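PDB 6DYM: ebony from Drosophila melanogaster, which probably couples beta-alanine to amines such as dopamine as a nonribosomal peptide synthetase, and is represented here by its C-terminal, atypical condensation domain. Local coordinates for residues R14-I18 against I47-I51; F79-N83 against R108-K114; M124-A128 against C139-E144; T179-V185 against Q204-W210. All blocks are in the same frame, centred on the assembly; numbering follows the deposited sequence. Where two conformers were deposited one is given.

Contact 1: residues R14-I18 against I47-I51; sequences RQEVI and ILNDI
Arg14 stands across from Asn49, and Ile18 across from Leu48, where the helical segments 14-18 and 47-51 run roughly antiparallel, their axes 10.8 Å apart at closest approach and 147° apart in direction. At this spacing the side chains, not the backbones, close the gap, and they do so in two layers. The outer layer is polar. Arg14 reaches forward with CG anti to its own nitrogen and then bends at chi3 (49°), a turn that brings NH1 round to Asn49. Arg14 NH1 donates to Asn49 OD1 at 2.6 Å, a short bond but not a straight one (140° at the hydrogen); the guanidinium and amide planes are turned by about half a right angle, and each group is tilted about 20° from the other's plane. The same oxygen has carbon neighbours: Arg14 CD lies 3.2 Å from Asn49 OD1, and the methyl Ile18 CD1 comes within 3.3 Å of it. Beneath lies the apolar layer. Ile18 and Leu48 lie alongside, their chains running opposite ways, Ile18 CG1 resting 4.1 Å from Leu48 CD1, while Val17 CG1 touches that leucine methyl more loosely, at 4.4 Å. Replacing Arg14 by an alanine would probably leave Asn49 OD1 without its donor from this helix and its amide freer to turn over Ile18. Trp52, one turn further along helix 41-58, packs against both Arg14 and Val17, and beneath the pair of helices Val17 meets Thr75 and Leu48 meets Leu77, both on strand 71-80.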
loop_
_atom_site.group_PDB
_atom_site.type_symbol
_atom_site.label_atom_id
_atom_site.label_comp_id
_atom_site.label_asym_id
_atom_site.label_seq_id
_atom_site.Cartn_x
_atom_site.Cartn_y
_atom_site.Cartn_z
ATOM N N ARG A 14 -12.514 -7.345 -9.244
ATOM C CA ARG A 14 -12.815 -6.773 -7.932
ATOM C C ARG A 14 -12.749 -7.821 -6.827
ATOM O O ARG A 14 -12.096 -7.611 -5.797
ATOM C CB ARG A 14 -14.191 -6.103 -7.959
ATOM C CG ARG A 14 -14.482 -5.211 -6.761
ATOM C CD ARG A 14 -15.932 -4.743 -6.779
ATOM N NE ARG A 14 -16.831 -5.872 -6.993
ATOM C CZ ARG A 14 -17.295 -6.655 -6.023
ATOM N NH1 ARG A 14 -16.961 -6.422 -4.758
ATOM N NH2 ARG A 14 -18.099 -7.669 -6.316
ATOM N N GLN A 15 -13.433 -8.952 -7.012
ATOM C CA GLN A 15 -13.480 -9.944 -5.942
ATOM C C GLN A 15 -12.118 -10.587 -5.720
ATOM O O GLN A 15 -11.723 -10.833 -4.575
ATOM C CB GLN A 15 -14.529 -11.012 -6.241
ATOM C CG GLN A 15 -14.842 -11.877 -5.036
ATOM C CD GLN A 15 -15.321 -11.056 -3.852
ATOM O OE1 GLN A 15 -16.232 -10.239 -3.980
ATOM N NE2 GLN A 15 -14.698 -11.260 -2.695
ATOM N N GLU A 16 -11.390 -10.872 -6.801
ATOM C CA GLU A 16 -10.052 -11.432 -6.657
ATOM C C GLU A 16 -9.130 -10.461 -5.930
ATOM O O GLU A 16 -8.359 -10.866 -5.052
ATOM C CB GLU A 16 -9.489 -11.803 -8.032
ATOM C CG GLU A 16 -10.196 -12.986 -8.690
ATOM C CD GLU A 16 -9.969 -13.056 -10.192
ATOM O OE1 GLU A 16 -10.661 -12.328 -10.941
ATOM O OE2 GLU A 16 -9.105 -13.846 -10.627
ATOM N N VAL A 17 -9.213 -9.170 -6.262
ATOM C CA VAL A 17 -8.384 -8.172 -5.591
ATOM C C VAL A 17 -8.790 -8.031 -4.128
ATOM O O VAL A 17 -7.936 -7.928 -3.240
ATOM C CB VAL A 17 -8.464 -6.828 -6.339
ATOM C CG1 VAL A 17 -7.996 -5.676 -5.446
ATOM C CG2 VAL A 17 -7.654 -6.888 -7.620
ATOM N N ILE A 18 -10.095 -8.037 -3.852
ATOM C CA ILE A 18 -10.564 -7.928 -2.473
ATOM C C ILE A 18 -10.055 -9.103 -1.649
ATOM O O ILE A 18 -9.556 -8.932 -0.529
ATOM C CB ILE A 18 -12.100 -7.835 -2.434
ATOM C CG1 ILE A 18 -12.551 -6.407 -2.739
ATOM C CG2 ILE A 18 -12.631 -8.292 -1.080
ATOM C CD1 ILE A 18 -14.046 -6.280 -2.993
ATOM N N ILE A 47 -13.855 -0.292 1.924
ATOM C CA ILE A 47 -13.050 0.782 1.343
ATOM C C ILE A 47 -12.769 0.495 -0.129
ATOM O O ILE A 47 -12.894 1.378 -0.987
ATOM C CB ILE A 47 -11.745 0.967 2.141
ATOM C CG1 ILE A 47 -12.028 1.639 3.489
ATOM C CG2 ILE A 47 -10.738 1.776 1.341
ATOM C CD1 ILE A 47 -10.941 1.411 4.530
ATOM N N LEU A 48 -12.391 -0.748 -0.441
ATOM C CA LEU A 48 -12.052 -1.093 -1.818
ATOM C C LEU A 48 -13.267 -1.000 -2.733
ATOM O O LEU A 48 -13.162 -0.511 -3.864
ATOM C CB LEU A 48 -11.451 -2.496 -1.872
ATOM C CG LEU A 48 -9.956 -2.578 -1.556
ATOM C CD1 LEU A 48 -9.461 -4.015 -1.622
ATOM C CD2 LEU A 48 -9.159 -1.683 -2.496
ATOM N N ASN A 49 -14.426 -1.472 -2.266
ATOM C CA ASN A 49 -15.637 -1.364 -3.073
ATOM C C ASN A 49 -16.004 0.094 -3.319
ATOM O O ASN A 49 -16.475 0.450 -4.406
ATOM C CB ASN A 49 -16.788 -2.105 -2.391
ATOM C CG ASN A 49 -16.700 -3.613 -2.567
ATOM O OD1 ASN A 49 -16.388 -4.109 -3.651
ATOM N ND2 ASN A 49 -16.985 -4.350 -1.499
ATOM N N ASP A 50 -15.772 0.958 -2.328
ATOM C CA ASP A 50 -16.109 2.369 -2.480
ATOM C C ASP A 50 -15.252 3.055 -3.539
ATOM O O ASP A 50 -15.713 4.005 -4.182
ATOM C CB ASP A 50 -15.961 3.090 -1.141
ATOM C CG ASP A 50 -17.201 2.974 -0.279
ATOM O OD1 ASP A 50 -18.184 2.353 -0.737
ATOM O OD2 ASP A 50 -17.191 3.505 0.853
ATOM N N ILE A 51 -14.012 2.605 -3.731
ATOM C CA ILE A 51 -13.090 3.247 -4.661
ATOM C C ILE A 51 -12.895 2.452 -5.938
ATOM O O ILE A 51 -12.137 2.892 -6.815
ATOM C CB ILE A 51 -11.725 3.520 -3.997
ATOM C CG1 ILE A 51 -11.010 2.203 -3.681
ATOM C CG2 ILE A 51 -11.901 4.338 -2.738
ATOM C CD1 ILE A 51 -9.559 2.372 -3.249
#

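Contact 2: residues F79-N83 against R108-K114; sequences FDARN and RDNYLPK
Ala81 and Arg82 carry the first segment's side of this contact, at a turn that Asp80 prepares: Asp80 OD1 accepts from Arg82 N at 2.9 Å, an Asx turn set within a type I turn from Asp80 to Asn83. Ala81 contributes its methyl, with CB 4.3 Å from Arg108 CD. Arg82 does most of the work. Its chain is extended from CG to NE, and this length carries the guanidinium into a ring of acceptors. Arg82 NE and Arg82 NH1 grip Pro113 O side-on, at 3.2 and 3.0 Å, with that oxygen in the guanidinium plane. Arg82 NH1 also gives to Arg108 O at 2.8 Å, from above the carbonyl plane. Arg82 NH2 makes a salt bridge to Asp109 OD1 at 2.9 Å, while Arg108 NE, 2.7 Å from Asp109 OD1, reaches this oxygen from the opposite face of the carboxylate. The shared anion probably offsets the closeness of the two arginines. Over one face of the Arg82 guanidinium runs the Lys114 chain, its NZ bonded to Asp109 O. The whole is a surface salt-bridge network in which an arginine just beyond strand 71-80 ties together backbone carbonyls around the last part of helix 93-111 and the loop leading to strand 119-127.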
loop_
_atom_site.group_PDB
_atom_site.type_symbol
_atom_site.label_atom_id
_atom_site.label_comp_id
_atom_site.label_asym_id
_atom_site.label_seq_id
_atom_site.Cartn_x
_atom_site.Cartn_y
_atom_site.Cartn_z
ATOM N N PHE A 79 -2.377 5.358 -6.899
ATOM C CA PHE A 79 -3.060 6.592 -7.255
ATOM C C PHE A 79 -2.027 7.692 -7.449
ATOM O O PHE A 79 -0.919 7.638 -6.908
ATOM C CB PHE A 79 -4.039 7.052 -6.170
ATOM C CG PHE A 79 -5.382 6.393 -6.226
ATOM C CD1 PHE A 79 -6.208 6.561 -7.324
ATOM C CD2 PHE A 79 -5.838 5.642 -5.157
ATOM C CE1 PHE A 79 -7.449 5.970 -7.364
ATOM C CE2 PHE A 79 -7.080 5.047 -5.191
ATOM C CZ PHE A 79 -7.886 5.214 -6.294
ATOM N N ASP A 80 -2.400 8.691 -8.235
ATOM C CA ASP A 80 -1.732 9.980 -8.158
ATOM C C ASP A 80 -1.939 10.540 -6.757
ATOM O O ASP A 80 -3.079 10.738 -6.326
ATOM C CB ASP A 80 -2.300 10.922 -9.220
ATOM C CG ASP A 80 -1.562 12.256 -9.294
ATOM O OD1 ASP A 80 -0.983 12.704 -8.282
ATOM O OD2 ASP A 80 -1.569 12.868 -10.381
ATOM N N ALA A 81 -0.838 10.776 -6.037
ATOM C CA ALA A 81 -0.948 11.219 -4.651
ATOM C C ALA A 81 -1.769 12.499 -4.523
ATOM O O ALA A 81 -2.388 12.735 -3.481
ATOM C CB ALA A 81 0.441 11.423 -4.052
ATOM N N ARG A 82 -1.793 13.328 -5.564
ATOM C CA ARG A 82 -2.531 14.585 -5.550
ATOM C C ARG A 82 -3.877 14.485 -6.270
ATOM O O ARG A 82 -4.452 15.514 -6.643
ATOM C CB ARG A 82 -1.674 15.692 -6.162
ATOM C CG ARG A 82 -0.304 15.846 -5.496
ATOM C CD ARG A 82 0.319 17.194 -5.825
ATOM N NE ARG A 82 1.678 17.345 -5.304
ATOM C CZ ARG A 82 1.967 17.566 -4.024
ATOM N NH1 ARG A 82 3.229 17.711 -3.637
ATOM N NH2 ARG A 82 0.993 17.644 -3.128
ATOM N N ASN A 83 -4.394 13.273 -6.461
ATOM C CA ASN A 83 -5.638 13.065 -7.200
ATOM C C ASN A 83 -6.302 11.770 -6.730
ATOM O O ASN A 83 -6.723 10.933 -7.528
ATOM C CB ASN A 83 -5.379 13.044 -8.707
ATOM C CG ASN A 83 -6.650 13.210 -9.521
ATOM O OD1 ASN A 83 -7.587 13.878 -9.093
ATOM N ND2 ASN A 83 -6.687 12.596 -10.700
ATOM N N ARG A 108 4.812 15.250 1.770
ATOM C CA ARG A 108 4.257 15.310 0.419
ATOM C C ARG A 108 4.021 16.747 -0.035
ATOM O O ARG A 108 4.351 17.115 -1.170
ATOM C CB ARG A 108 2.948 14.522 0.363
ATOM C CG ARG A 108 2.165 14.699 -0.932
ATOM C CD ARG A 108 0.730 14.216 -0.771
ATOM N NE ARG A 108 -0.018 15.065 0.153
ATOM C CZ ARG A 108 -0.669 14.621 1.223
ATOM N NH1 ARG A 108 -0.667 13.327 1.516
ATOM N NH2 ARG A 108 -1.321 15.474 2.002
ATOM N N ASP A 109 3.434 17.572 0.827
ATOM C CA ASP A 109 2.971 18.880 0.389
ATOM C C ASP A 109 4.021 19.975 0.515
ATOM O O ASP A 109 3.797 21.081 0.008
ATOM C CB ASP A 109 1.703 19.265 1.159
ATOM C CG ASP A 109 0.548 18.327 0.850
ATOM O OD1 ASP A 109 0.613 17.666 -0.205
ATOM O OD2 ASP A 109 -0.410 18.244 1.646
ATOM N N ASN A 110 5.169 19.696 1.135
ATOM C CA ASN A 110 6.191 20.713 1.313
ATOM C C ASN A 110 7.545 20.368 0.716
ATOM O O ASN A 110 8.354 21.282 0.520
ATOM C CB ASN A 110 6.383 21.025 2.804
ATOM C CG ASN A 110 5.134 21.593 3.427
ATOM O OD1 ASN A 110 4.805 22.762 3.222
ATOM N ND2 ASN A 110 4.419 20.768 4.183
ATOM N N TYR A 111 7.821 19.096 0.418
ATOM C CA TYR A 111 9.119 18.699 -0.109
ATOM C C TYR A 111 9.064 17.988 -1.451
ATOM O O TYR A 111 10.091 17.931 -2.134
ATOM C CB TYR A 111 9.849 17.790 0.891
ATOM C CG TYR A 111 10.399 18.534 2.083
ATOM C CD1 TYR A 111 9.801 18.424 3.333
ATOM C CD2 TYR A 111 11.511 19.363 1.955
ATOM C CE1 TYR A 111 10.303 19.113 4.430
ATOM C CE2 TYR A 111 12.017 20.055 3.043
ATOM C CZ TYR A 111 11.412 19.924 4.278
ATOM O OH TYR A 111 11.919 20.606 5.358
ATOM N N LEU A 112 7.921 17.458 -1.850
ATOM C CA LEU A 112 7.815 16.714 -3.096
ATOM C C LEU A 112 7.243 17.594 -4.203
ATOM O O LEU A 112 6.619 18.625 -3.931
ATOM C CB LEU A 112 6.937 15.473 -2.887
ATOM C CG LEU A 112 7.501 14.473 -1.874
ATOM C CD1 LEU A 112 6.653 13.206 -1.832
ATOM C CD2 LEU A 112 8.954 14.142 -2.192
ATOM N N PRO A 113 7.439 17.217 -5.473
ATOM C CA PRO A 113 7.025 18.097 -6.578
ATOM C C PRO A 113 5.535 18.404 -6.558
ATOM O O PRO A 113 4.700 17.546 -6.262
ATOM C CB PRO A 113 7.411 17.299 -7.830
ATOM C CG PRO A 113 8.482 16.379 -7.379
ATOM C CD PRO A 113 8.137 16.015 -5.968
ATOM N N LYS A 114 5.210 19.651 -6.890
ATOM C CA LYS A 114 3.833 20.101 -6.961
ATOM C C LYS A 114 3.222 19.735 -8.308
ATOM O O LYS A 114 3.920 19.532 -9.306
ATOM C CB LYS A 114 3.742 21.614 -6.747
ATOM C CG LYS A 114 4.283 22.101 -5.412
ATOM C CD LYS A 114 3.291 21.843 -4.286
ATOM C CE LYS A 114 3.449 22.863 -3.163
ATOM N NZ LYS A 114 4.662 22.610 -2.336
#

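Contact 3: residues M124-A128 against C139-E144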
loop_
_atom_site.group_PDB
_atom_site.type_symbol
_atom_site.label_atom_id
_atom_site.label_comp_id
_atom_site.label_asym_id
_atom_site.label_seq_id
_atom_site.Cartn_x
_atom_site.Cartn_y
_atom_site.Cartn_z
ATOM N N MET A 124 -1.472 0.385 -1.822
ATOM C CA MET A 124 -1.673 -0.986 -1.372
ATOM C C MET A 124 -0.891 -1.943 -2.257
ATOM O O MET A 124 -0.826 -1.769 -3.478
ATOM C CB MET A 124 -3.157 -1.394 -1.363
ATOM C CG MET A 124 -4.021 -0.603 -0.395
ATOM S SD MET A 124 -5.596 -1.385 0.009
ATOM C CE MET A 124 -6.341 -0.131 1.048
ATOM N N MET A 125 -0.288 -2.944 -1.620
ATOM C CA MET A 125 0.365 -4.057 -2.297
ATOM C C MET A 125 0.035 -5.318 -1.516
ATOM O O MET A 125 0.117 -5.318 -0.284
ATOM C CB MET A 125 1.882 -3.855 -2.372
ATOM C CG MET A 125 2.529 -4.372 -3.642
ATOM S SD MET A 125 4.280 -3.936 -3.768
ATOM C CE MET A 125 4.264 -2.687 -5.052
ATOM N N GLY A 126 -0.350 -6.375 -2.214
ATOM C CA GLY A 126 -0.713 -7.617 -1.550
ATOM C C GLY A 126 -0.428 -8.809 -2.433
ATOM O O GLY A 126 -0.380 -8.698 -3.662
ATOM N N THR A 127 -0.229 -9.961 -1.795
ATOM C CA THR A 127 -0.021 -11.227 -2.483
ATOM C C THR A 127 -0.987 -12.261 -1.929
ATOM O O THR A 127 -1.415 -12.168 -0.775
ATOM C CB THR A 127 1.406 -11.747 -2.310
ATOM O OG1 THR A 127 1.677 -11.889 -0.911
ATOM C CG2 THR A 127 2.416 -10.802 -2.936
ATOM N N ALA A 128 -1.302 -13.259 -2.752
ATOM C CA ALA A 128 -2.264 -14.285 -2.367
ATOM C C ALA A 128 -1.775 -15.072 -1.151
ATOM O O ALA A 128 -0.574 -15.263 -0.941
ATOM C CB ALA A 128 -2.525 -15.231 -3.540
ATOM N N CYS A 139 7.092 -12.547 -6.093
ATOM C CA CYS A 139 6.005 -11.661 -6.494
ATOM C C CYS A 139 6.269 -10.226 -6.045
ATOM O O CYS A 139 6.037 -9.280 -6.807
ATOM C CB CYS A 139 4.676 -12.177 -5.939
ATOM S SG CYS A 139 3.207 -11.389 -6.653
ATOM N N MET A 140 6.783 -10.044 -4.824
ATOM C CA MET A 140 7.087 -8.697 -4.346
ATOM C C MET A 140 8.140 -8.025 -5.218
ATOM O O MET A 140 7.984 -6.860 -5.606
ATOM C CB MET A 140 7.549 -8.747 -2.888
ATOM C CG MET A 140 6.449 -9.112 -1.899
ATOM S SD MET A 140 5.105 -7.904 -1.867
ATOM C CE MET A 140 5.799 -6.665 -0.773
ATOM N N HIS A 141 9.224 -8.744 -5.536
ATOM C CA HIS A 141 10.236 -8.197 -6.439
ATOM C C HIS A 141 9.616 -7.819 -7.782
ATOM O O HIS A 141 9.943 -6.776 -8.360
ATOM C CB HIS A 141 11.373 -9.208 -6.651
ATOM C CG HIS A 141 12.426 -9.189 -5.578
ATOM N ND1 HIS A 141 13.280 -8.125 -5.386
ATOM C CD2 HIS A 141 12.772 -10.116 -4.653
ATOM C CE1 HIS A 141 14.096 -8.390 -4.381
ATOM N NE2 HIS A 141 13.808 -9.593 -3.917
ATOM N N PHE A 142 8.706 -8.656 -8.286
ATOM C CA PHE A 142 8.092 -8.406 -9.587
ATOM C C PHE A 142 7.209 -7.163 -9.552
ATOM O O PHE A 142 7.271 -6.317 -10.451
ATOM C CB PHE A 142 7.287 -9.636 -10.015
ATOM C CG PHE A 142 6.699 -9.537 -11.393
ATOM C CD1 PHE A 142 7.453 -9.863 -12.511
ATOM C CD2 PHE A 142 5.383 -9.142 -11.573
ATOM C CE1 PHE A 142 6.907 -9.780 -13.783
ATOM C CE2 PHE A 142 4.830 -9.058 -12.842
ATOM C CZ PHE A 142 5.591 -9.377 -13.947
ATOM N N MET A 143 6.370 -7.038 -8.525
ATOM C CA MET A 143 5.508 -5.862 -8.423
ATOM C C MET A 143 6.323 -4.598 -8.184
ATOM O O MET A 143 5.990 -3.529 -8.703
ATOM C CB MET A 143 4.500 -6.043 -7.298
ATOM C CG MET A 143 3.588 -7.227 -7.486
ATOM S SD MET A 143 2.172 -7.117 -6.401
ATOM C CE MET A 143 2.852 -7.718 -4.864
ATOM N N GLU A 144 7.379 -4.696 -7.381
ATOM C CA GLU A 144 8.242 -3.543 -7.164
ATOM C C GLU A 144 8.857 -3.073 -8.476
ATOM O O GLU A 144 8.949 -1.867 -8.742
ATOM C CB GLU A 144 9.323 -3.923 -6.157
ATOM C CG GLU A 144 10.353 -2.864 -5.891
ATOM C CD GLU A 144 9.748 -1.496 -5.630
ATOM O OE1 GLU A 144 10.257 -0.521 -6.235
ATOM O OE2 GLU A 144 8.792 -1.410 -4.844
#
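Met125 and Met143 lie alongside each other and point in opposite directions, the strand residue reaching toward the helix and the helix residue toward the strand. Met125 CG sits 3.6 Å from Met143 CE, and further out Met125 CE comes to 4.0 Å from Met143 CB, so each thioether is laid along the inner part of the other. Met125 leaves its backbone with chi1 at -144°, well off a staggered position, and then bends at chi3, which folds its terminal methyl along the helix instead of into it. The bend at chi3 of Met143 works from the other side: it turns CE down onto the strand, where Met143 CE meets Gly126 O at 3.6 Å as well as the side chains flanking that glycine. Thr127 is set at a slant to Met143. Its branch is divided by function: the methyl Thr127 CG2 faces the helix, 3.7 Å from Met143 CE and 3.8 Å from Cys139 SG, whereas OG1 is hydrogen-bonded to Asn136, in an earlier turn of helix 133-153. Segments 124-128 and 139-144 run roughly antiparallel (147°), with axes 9.5 Å apart, as consecutive parts of the beta-alpha-beta crossover that leads from strand 119-127 through helix 133-153 to strand 158-163. On the other face of the sheet Met124 packs against Ile21 and Phe25 of helix 14-25, so the strand is covered from both sides. No hydrogen bond joins the two segments; methyl and sulfur surfaces hold them by dispersion and exclusion of water, a chemistry that depends on shape more than on direction.

Contact 4: residues T179-V185 against Q204-W210; sequences TLLNFQV and QRAIVHW
Phe183 and Ala206 mark the regular, close-knit middle of this antiparallel ladder: Phe183 N gives to Ala206 O at 2.9 Å and Ala206 N returns a bond to Phe183 O at 2.8 Å. Toward one end Leu180 and Leu181 both lie opposite Val208, a classic beta bulge, and Leu180 CD1 packs 3.7 Å from Trp210 CB. At the other end Val185 CG1 touches Ala206 CB at 3.9 Å. The face bearing Leu181, Ala206 and Val208 lies against helix 93-111. The more open part is on the reverse face, around Asn182, Gln184 and Arg205. Bends at chi2 and chi3 curl Arg205 back across its neighbour strand, laying one guanidinium face over the Gln184 backbone. Its edge meets Asn182: Arg205 NE to Asn182 OD1 is 2.7 Å and nearly straight (169°), and NH2 adds a longer bond to Asn182 O. Arg205 NH1 reaches Gln184 OE1 at 3.2 Å, while NE2 of that amide is bonded to Asn186. A leucine in place of Arg205 would probably leave Asn182 OD1 without its cross-strand donor and the amide free to swing. The chemistry implies a division of labour, with backbone bonds and apolar packing fixing the register and a many-bonded arginine tying down the polar face of an edge strand.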
loop_
_atom_site.group_PDB
_atom_site.type_symbol
_atom_site.label_atom_id
_atom_site.label_comp_id
_atom_site.label_asym_id
_atom_site.label_seq_id
_atom_site.Cartn_x
_atom_site.Cartn_y
_atom_site.Cartn_z
ATOM N N THR A 179 14.708 7.374 2.399
ATOM C CA THR A 179 13.925 7.467 3.625
ATOM C C THR A 179 13.688 8.937 3.957
ATOM O O THR A 179 14.647 9.690 4.157
ATOM C CB THR A 179 14.650 6.779 4.780
ATOM O OG1 THR A 179 14.646 5.360 4.586
ATOM C CG2 THR A 179 13.967 7.104 6.103
ATOM N N LEU A 180 12.422 9.350 4.024
ATOM C CA LEU A 180 12.093 10.727 4.373
ATOM C C LEU A 180 11.564 10.885 5.791
ATOM O O LEU A 180 11.554 12.008 6.309
ATOM C CB LEU A 180 11.063 11.296 3.389
ATOM C CG LEU A 180 11.604 11.462 1.967
ATOM C CD1 LEU A 180 10.598 12.169 1.075
ATOM C CD2 LEU A 180 12.926 12.208 1.990
ATOM N N LEU A 181 11.128 9.798 6.422
ATOM C CA LEU A 181 10.693 9.821 7.813
ATOM C C LEU A 181 10.780 8.403 8.349
ATOM O O LEU A 181 10.358 7.460 7.673
ATOM C CB LEU A 181 9.261 10.351 7.946
ATOM C CG LEU A 181 8.668 10.401 9.359
ATOM C CD1 LEU A 181 9.271 11.543 10.162
ATOM C CD2 LEU A 181 7.145 10.520 9.314
ATOM N N ASN A 182 11.325 8.252 9.550
ATOM C CA ASN A 182 11.352 6.963 10.236
ATOM C C ASN A 182 10.674 7.185 11.580
ATOM O O ASN A 182 11.320 7.586 12.549
ATOM C CB ASN A 182 12.784 6.439 10.392
ATOM C CG ASN A 182 12.837 5.063 11.028
ATOM O OD1 ASN A 182 11.911 4.648 11.726
ATOM N ND2 ASN A 182 13.921 4.342 10.776
ATOM N N PHE A 183 9.377 6.913 11.646
ATOM C CA PHE A 183 8.595 7.264 12.822
ATOM C C PHE A 183 8.323 6.042 13.686
ATOM O O PHE A 183 7.971 4.972 13.182
ATOM C CB PHE A 183 7.275 7.928 12.431
ATOM C CG PHE A 183 6.606 8.641 13.574
ATOM C CD1 PHE A 183 6.979 9.931 13.916
ATOM C CD2 PHE A 183 5.620 8.015 14.320
ATOM C CE1 PHE A 183 6.371 10.584 14.977
ATOM C CE2 PHE A 183 5.011 8.664 15.383
ATOM C CZ PHE A 183 5.389 9.945 15.711
ATOM N N GLN A 184 8.478 6.221 14.997
ATOM C CA GLN A 184 8.173 5.192 15.986
ATOM C C GLN A 184 6.665 5.166 16.218
ATOM O O GLN A 184 6.104 6.113 16.777
ATOM C CB GLN A 184 8.934 5.484 17.277
ATOM C CG GLN A 184 8.963 4.358 18.293
ATOM C CD GLN A 184 9.895 4.670 19.445
ATOM O OE1 GLN A 184 11.080 4.931 19.241
ATOM N NE2 GLN A 184 9.362 4.663 20.661
ATOM N N VAL A 185 6.009 4.072 15.819
ATOM C CA VAL A 185 4.548 4.081 15.752
ATOM C C VAL A 185 3.917 4.176 17.140
ATOM O O VAL A 185 2.791 4.668 17.273
ATOM C CB VAL A 185 4.022 2.857 14.972
ATOM C CG1 VAL A 185 4.776 2.697 13.654
ATOM C CG2 VAL A 185 4.104 1.592 15.809
ATOM N N GLN A 204 9.015 -1.079 16.180
ATOM C CA GLN A 204 8.082 -1.025 15.061
ATOM C C GLN A 204 8.039 0.395 14.513
ATOM O O GLN A 204 7.649 1.332 15.222
ATOM C CB GLN A 204 6.684 -1.477 15.468
ATOM C CG GLN A 204 5.708 -1.412 14.299
ATOM C CD GLN A 204 4.358 -2.016 14.610
ATOM O OE1 GLN A 204 4.180 -2.671 15.636
ATOM N NE2 GLN A 204 3.393 -1.798 13.721
ATOM N N ARG A 205 8.423 0.544 13.247
ATOM C CA ARG A 205 8.499 1.836 12.587
ATOM C C ARG A 205 7.445 1.951 11.491
ATOM O O ARG A 205 6.915 0.956 10.992
ATOM C CB ARG A 205 9.893 2.066 11.981
ATOM C CG ARG A 205 11.025 1.397 12.753
ATOM C CD ARG A 205 11.162 2.002 14.143
ATOM N NE ARG A 205 11.473 3.426 14.076
ATOM C CZ ARG A 205 11.693 4.199 15.135
ATOM N NH1 ARG A 205 11.639 3.685 16.352
ATOM N NH2 ARG A 205 11.970 5.485 14.972
ATOM N N ALA A 206 7.127 3.194 11.151
ATOM C CA ALA A 206 6.481 3.545 9.894
ATOM C C ALA A 206 7.484 4.393 9.132
ATOM O O ALA A 206 7.973 5.399 9.661
ATOM C CB ALA A 206 5.176 4.310 10.116
ATOM N N ILE A 207 7.823 3.973 7.919
ATOM C CA ILE A 207 8.891 4.606 7.161
ATOM C C ILE A 207 8.299 5.175 5.883
ATOM O O ILE A 207 7.652 4.451 5.113
ATOM C CB ILE A 207 10.036 3.627 6.859
ATOM C CG1 ILE A 207 10.521 2.995 8.173
ATOM C CG2 ILE A 207 11.165 4.361 6.162
ATOM C CD1 ILE A 207 11.861 2.315 8.094
ATOM N N VAL A 208 8.514 6.472 5.670
ATOM C CA VAL A 208 8.059 7.166 4.468
ATOM C C VAL A 208 9.175 7.101 3.435
ATOM O O VAL A 208 10.293 7.567 3.685
ATOM C CB VAL A 208 7.667 8.621 4.777
ATOM C CG1 VAL A 208 7.245 9.343 3.508
ATOM C CG2 VAL A 208 6.535 8.652 5.788
ATOM N N HIS A 209 8.870 6.524 2.275
ATOM C CA HIS A 209 9.862 6.214 1.256
ATOM C C HIS A 209 9.542 6.941 -0.041
ATOM O O HIS A 209 8.378 7.062 -0.431
ATOM C CB HIS A 209 9.924 4.704 0.984
ATOM C CG HIS A 209 10.791 3.950 1.940
ATOM N ND1 HIS A 209 10.326 2.893 2.693
ATOM C CD2 HIS A 209 12.103 4.084 2.250
ATOM C CE1 HIS A 209 11.314 2.409 3.428
ATOM N NE2 HIS A 209 12.402 3.118 3.180
ATOM N N TRP A 210 10.594 7.393 -0.725
ATOM C CA TRP A 210 10.456 8.175 -1.946
ATOM C C TRP A 210 11.576 7.785 -2.899
ATOM O O TRP A 210 12.744 7.742 -2.501
ATOM C CB TRP A 210 10.502 9.677 -1.623
ATOM C CG TRP A 210 10.717 10.614 -2.784
ATOM C CD1 TRP A 210 11.828 11.369 -3.027
ATOM C CD2 TRP A 210 9.784 10.929 -3.831
ATOM N NE1 TRP A 210 11.652 12.120 -4.164
ATOM C CE2 TRP A 210 10.408 11.868 -4.677
ATOM C CE3 TRP A 210 8.490 10.499 -4.140
ATOM C CZ2 TRP A 210 9.780 12.392 -5.806
ATOM C CZ3 TRP A 210 7.868 11.022 -5.264
ATOM C CH2 TRP A 210 8.514 11.960 -6.079
#

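How the contacts relate
The four contacts join parts of one mixed sheet and its helices, in a strand order consistent with the acetyltransferase-like GNAT fold. Contact 1 is buried, and contact 3 partly so; both rest mainly on apolar packing, helix against helix in the first and strand against helix in the second, with a lone polar bond in contact 1 and none in contact 3. Contact 2 lies at the surface and is almost wholly ionic and hydrogen-bonded. Contact 4 pairs strands by backbone bonds and mixes both chemistries. Contacts 2 and 4 touch, Leu112 CD2 lying 3.7 Å from Trp210 CE2, and contact 1 reaches contact 2 through Ile51 and Phe79. Contacts 1 and 4, by contrast, stand about 17 Å apart at their nearest atoms.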